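Local coordinates for protein DPSA (PDB 4CY9) that probably oxidises and stores iron and may bind DNA, as a twelve-subunit ferritin-like cage of the Dps family, at residues A30-H35 and D66-V71; G118-M123 and D147-Q152. All coordinates share one frame; numbering follows the deposited sequence.

How the interactions relate
Interactions 1 and 2 are the contacts within the two helical hairpins of one four-helix bundle, met in series along the chain. Interaction 1 joins helices 14-44 and 50-77, while interaction 2, whose segments follow later, joins helices 105-133 and 135-158. Their centres lie about 12 Å apart, each within about 7 Å of the centre of the chain, and in both contacts the short segments run at 159° to each other, close to antiparallel. The two contacts touch each other directly: Leu148 of interaction 2 meets Leu31, Leu34 and Met67 of interaction 1, with Leu34 CD2 3.8 Å from Leu148 CD2. These apolar contacts join the two hairpins in the interior of the ferritin-like subunit, twelve copies of which form the assembly.

Interaction 1. Residues A30-H35 and D66-V71; sequences ALNDLH and DMADDV
Leu31 and Ala68 mark the closest backbone approach of the two helical segments, with their CA atoms 5.6 Å apart and their CB atoms in contact. The tight part of the contact is built round Leu31. Its CG stands beside the backbone N, anti to the carbonyl carbon (chi1 -72°), and the two methyls diverge from there. CD1 lies over the backbone of Met67 and Ala68 and reaches Val71 CG2 at 3.8 Å; CD2 meets Met67 SD at 4.0 Å, the two side chains crossing at about a right angle. Ala68, with only a methyl to place between the helices, is consistent with segment axes that approach to 9.0 Å, in a near-antiparallel pairing of the first two long helices of the ferritin-like four-helix bundle. On the other flank Asn32 OD1 approaches Ala68 CB at 3.4 Å. That oxygen also accepts a hydrogen bond from His35 NE2 (3.1 Å), bent to 140° at the hydrogen and with the donor tilted 29° from the amide plane. The imidazole presents its edge to Ala68 CB at a looser 4.5 Å, while Asn32 O sits 3.7 Å above one ring face. Farther round helix 50-77, Asp66 and Asp70 are exposed and take no part in the pairing, and the partly exposed Asp69, in the conformer modelled here, appears to form a salt bridge with Lys39 of a second subunit.

Interaction 2. Residues G118-M123 and D147-Q152; sequences GVVEGM and DLEQFQ
Val120 and Leu148 bury the most surface in this contact, followed by Glu149, whose CG and carboxylate OE2 both lie against the valine. With CG1 anti to the backbone N (chi1 163°), Val120 turns that methyl to Glu149 OE2 at 3.4 Å and to Glu149 CG at 3.7 Å. Its CG2 meets the same CG and, at 4.1 Å, Leu148 CB. The valine and glutamate side chains cross at about a right angle. The carboxylate is held from outside the pair: OE2 forms a salt bridge with Arg124, and OE1 one with Arg74 of a third subunit. An alanine at Val120 would probably open a gap where both methyls had lain, leaving Glu149 CG and OE2 and Leu148 CB without that apolar neighbour. Leu148 works on the adjoining flank, where CD1 lies 3.9 Å from both Val119 CG1 and Met123 CG. Met123, bent at chi2 and chi3, brings CE to 4.1 Å from the same methyl. No hydrogen bond joins the segments, and their axes stay 9.8 Å apart at 159°, an antiparallel pairing of the last two long helices characteristic of the four-helix bundle of ferritin-like Dps subunits.

Interaction 1. Residues A30-H35 and D66-V71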
# COMPACT_ATOMS: atom_id res chain seq x y z
N ALA A 30 -15.81 26.13 17.82
CA ALA A 30 -16.21 24.91 18.55
C ALA A 30 -15.44 23.65 18.12
O ALA A 30 -15.11 22.84 19.00
CB ALA A 30 -17.75 24.65 18.54
N LEU A 31 -15.23 23.50 16.82
CA LEU A 31 -14.54 22.29 16.35
C LEU A 31 -13.06 22.40 16.76
O LEU A 31 -12.49 21.36 17.16
CB LEU A 31 -14.64 22.21 14.81
CG LEU A 31 -16.11 21.83 14.41
CD1 LEU A 31 -16.13 22.06 12.84
CD2 LEU A 31 -16.41 20.31 14.68
N ASN A 32 -12.45 23.61 16.74
CA ASN A 32 -11.03 23.67 17.14
C ASN A 32 -10.91 23.45 18.61
O ASN A 32 -10.02 22.71 19.06
CB ASN A 32 -10.51 25.06 16.79
CG ASN A 32 -10.17 25.18 15.28
OD1 ASN A 32 -9.95 24.18 14.58
ND2 ASN A 32 -10.08 26.47 14.78
N ASP A 33 -11.85 24.02 19.40
CA ASP A 33 -11.75 23.75 20.86
C ASP A 33 -12.00 22.24 21.11
O ASP A 33 -11.30 21.62 21.94
CB ASP A 33 -12.87 24.59 21.52
CG ASP A 33 -12.71 24.74 23.06
OD1 ASP A 33 -12.05 23.90 23.74
OD2 ASP A 33 -13.24 25.79 23.51
N LEU A 34 -12.88 21.59 20.32
CA LEU A 34 -13.13 20.19 20.58
C LEU A 34 -11.87 19.33 20.24
O LEU A 34 -11.55 18.46 21.05
CB LEU A 34 -14.27 19.70 19.60
CG LEU A 34 -14.57 18.19 19.75
CD1 LEU A 34 -15.04 17.80 21.19
CD2 LEU A 34 -15.85 17.91 18.83
N HIS A 35 -11.21 19.55 19.09
CA HIS A 35 -10.04 18.64 18.92
C HIS A 35 -8.86 18.94 19.89
O HIS A 35 -8.17 18.02 20.30
CB HIS A 35 -9.53 18.56 17.46
CG HIS A 35 -8.95 19.83 16.88
ND1 HIS A 35 -7.63 20.19 17.07
CD2 HIS A 35 -9.45 20.66 15.87
CE1 HIS A 35 -7.34 21.33 16.30
NE2 HIS A 35 -8.45 21.62 15.59
N ASP A 66 -10.37 17.32 10.52
CA ASP A 66 -10.82 17.36 9.13
C ASP A 66 -12.11 18.24 9.03
O ASP A 66 -12.27 19.02 8.07
CB ASP A 66 -11.14 15.95 8.58
CG ASP A 66 -9.87 15.11 8.23
OD1 ASP A 66 -8.82 15.68 8.15
OD2 ASP A 66 -10.06 13.87 8.02
N MET A 67 -13.05 18.04 9.96
CA MET A 67 -14.30 18.88 9.98
C MET A 67 -13.91 20.37 10.09
O MET A 67 -14.48 21.18 9.31
CB MET A 67 -15.16 18.53 11.26
CG MET A 67 -15.76 17.09 11.07
SD MET A 67 -16.74 16.93 12.63
CE MET A 67 -16.91 15.15 12.54
N ALA A 68 -12.96 20.72 10.95
CA ALA A 68 -12.60 22.15 11.13
C ALA A 68 -12.04 22.68 9.80
O ALA A 68 -12.35 23.80 9.38
CB ALA A 68 -11.52 22.27 12.27
N ASP A 69 -11.15 21.90 9.14
CA ASP A 69 -10.57 22.28 7.82
C ASP A 69 -11.68 22.55 6.85
O ASP A 69 -11.62 23.57 6.09
CB ASP A 69 -9.75 21.09 7.18
CG ASP A 69 -8.39 20.94 7.80
OD1 ASP A 69 -7.96 22.01 8.28
OD2 ASP A 69 -7.72 19.84 7.79
N ASP A 70 -12.69 21.67 6.82
CA ASP A 70 -13.68 21.83 5.75
C ASP A 70 -14.62 23.05 6.07
O ASP A 70 -15.03 23.79 5.15
CB ASP A 70 -14.60 20.59 5.65
CG ASP A 70 -13.87 19.39 5.02
OD1 ASP A 70 -12.86 19.63 4.28
OD2 ASP A 70 -14.27 18.26 5.23
N VAL A 71 -14.91 23.25 7.40
CA VAL A 71 -15.69 24.53 7.72
C VAL A 71 -14.87 25.74 7.40
O VAL A 71 -15.38 26.73 6.84
CB VAL A 71 -16.11 24.49 9.22
CG1 VAL A 71 -16.66 25.88 9.68
CG2 VAL A 71 -17.18 23.36 9.45

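Interaction 2. Residues G118-M123 and D147-Q152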
# COMPACT_ATOMS: atom_id res chain seq x y z
N GLY A 118 -23.10 20.09 23.85
CA GLY A 118 -23.01 21.48 23.43
C GLY A 118 -22.65 21.60 21.95
O GLY A 118 -23.20 22.46 21.23
N VAL A 119 -21.70 20.77 21.52
CA VAL A 119 -21.24 20.88 20.15
C VAL A 119 -22.38 20.44 19.20
O VAL A 119 -22.66 21.09 18.15
CB VAL A 119 -19.99 19.94 19.92
CG1 VAL A 119 -19.65 20.03 18.41
CG2 VAL A 119 -18.73 20.59 20.64
N VAL A 120 -23.05 19.34 19.54
CA VAL A 120 -24.12 18.77 18.67
C VAL A 120 -25.27 19.81 18.62
O VAL A 120 -25.83 20.07 17.54
CB VAL A 120 -24.61 17.40 19.24
CG1 VAL A 120 -25.99 17.06 18.57
CG2 VAL A 120 -23.48 16.40 18.85
N GLU A 121 -25.63 20.37 19.75
CA GLU A 121 -26.73 21.35 19.67
C GLU A 121 -26.32 22.59 18.88
O GLU A 121 -27.19 23.10 18.13
CB GLU A 121 -27.16 21.84 21.14
CG GLU A 121 -27.86 20.65 21.78
CD GLU A 121 -28.18 20.92 23.30
OE1 GLU A 121 -27.61 21.82 23.92
OE2 GLU A 121 -28.94 20.10 23.86
N GLY A 122 -25.06 23.06 18.99
CA GLY A 122 -24.57 24.19 18.20
C GLY A 122 -24.60 23.86 16.72
O GLY A 122 -24.97 24.72 15.88
N MET A 123 -24.19 22.61 16.39
CA MET A 123 -24.21 22.22 14.94
C MET A 123 -25.64 22.09 14.43
O MET A 123 -25.92 22.49 13.30
CB MET A 123 -23.52 20.85 14.77
CG MET A 123 -21.96 21.04 14.94
SD MET A 123 -21.14 21.88 13.57
CE MET A 123 -21.04 20.51 12.37
N ASP A 147 -21.71 12.52 12.28
CA ASP A 147 -20.45 11.92 12.77
C ASP A 147 -20.17 12.31 14.24
O ASP A 147 -19.72 11.44 15.03
CB ASP A 147 -19.25 12.37 11.88
CG ASP A 147 -19.23 11.61 10.51
OD1 ASP A 147 -19.94 10.61 10.33
OD2 ASP A 147 -18.46 12.05 9.66
N LEU A 148 -20.43 13.56 14.59
CA LEU A 148 -20.18 13.99 15.99
C LEU A 148 -21.15 13.25 16.90
O LEU A 148 -20.72 12.79 18.01
CB LEU A 148 -20.45 15.51 16.16
CG LEU A 148 -19.34 16.32 15.36
CD1 LEU A 148 -19.78 17.82 15.15
CD2 LEU A 148 -17.98 16.33 16.16
N GLU A 149 -22.44 13.12 16.50
CA GLU A 149 -23.38 12.38 17.37
C GLU A 149 -22.96 10.91 17.49
O GLU A 149 -23.18 10.30 18.56
CB GLU A 149 -24.78 12.41 16.72
CG GLU A 149 -25.37 13.80 16.86
CD GLU A 149 -26.70 13.90 16.10
OE1 GLU A 149 -26.99 13.09 15.16
OE2 GLU A 149 -27.42 14.94 16.35
N GLN A 150 -22.37 10.31 16.44
CA GLN A 150 -22.00 8.91 16.57
C GLN A 150 -20.80 8.76 17.51
O GLN A 150 -20.68 7.77 18.25
CB GLN A 150 -21.66 8.23 15.19
CG GLN A 150 -23.00 8.18 14.29
CD GLN A 150 -24.10 7.31 14.95
OE1 GLN A 150 -23.81 6.11 15.50
NE2 GLN A 150 -25.22 7.86 15.05
N PHE A 151 -19.90 9.76 17.46
CA PHE A 151 -18.77 9.59 18.43
C PHE A 151 -19.29 9.88 19.85
O PHE A 151 -18.86 9.18 20.82
CB PHE A 151 -17.65 10.63 18.19
CG PHE A 151 -16.48 10.34 19.15
CD1 PHE A 151 -15.65 9.23 18.99
CD2 PHE A 151 -16.32 11.13 20.26
CE1 PHE A 151 -14.70 8.96 19.82
CE2 PHE A 151 -15.16 10.94 21.07
CZ PHE A 151 -14.38 9.79 20.84
N GLN A 152 -20.27 10.74 19.98
CA GLN A 152 -20.85 10.90 21.37
C GLN A 152 -21.52 9.61 21.82
O GLN A 152 -21.51 9.28 23.00
CB GLN A 152 -21.88 12.05 21.36
CG GLN A 152 -22.56 12.23 22.73
CD GLN A 152 -23.62 13.34 22.74
OE1 GLN A 152 -24.41 13.42 21.76
NE2 GLN A 152 -23.69 14.13 23.82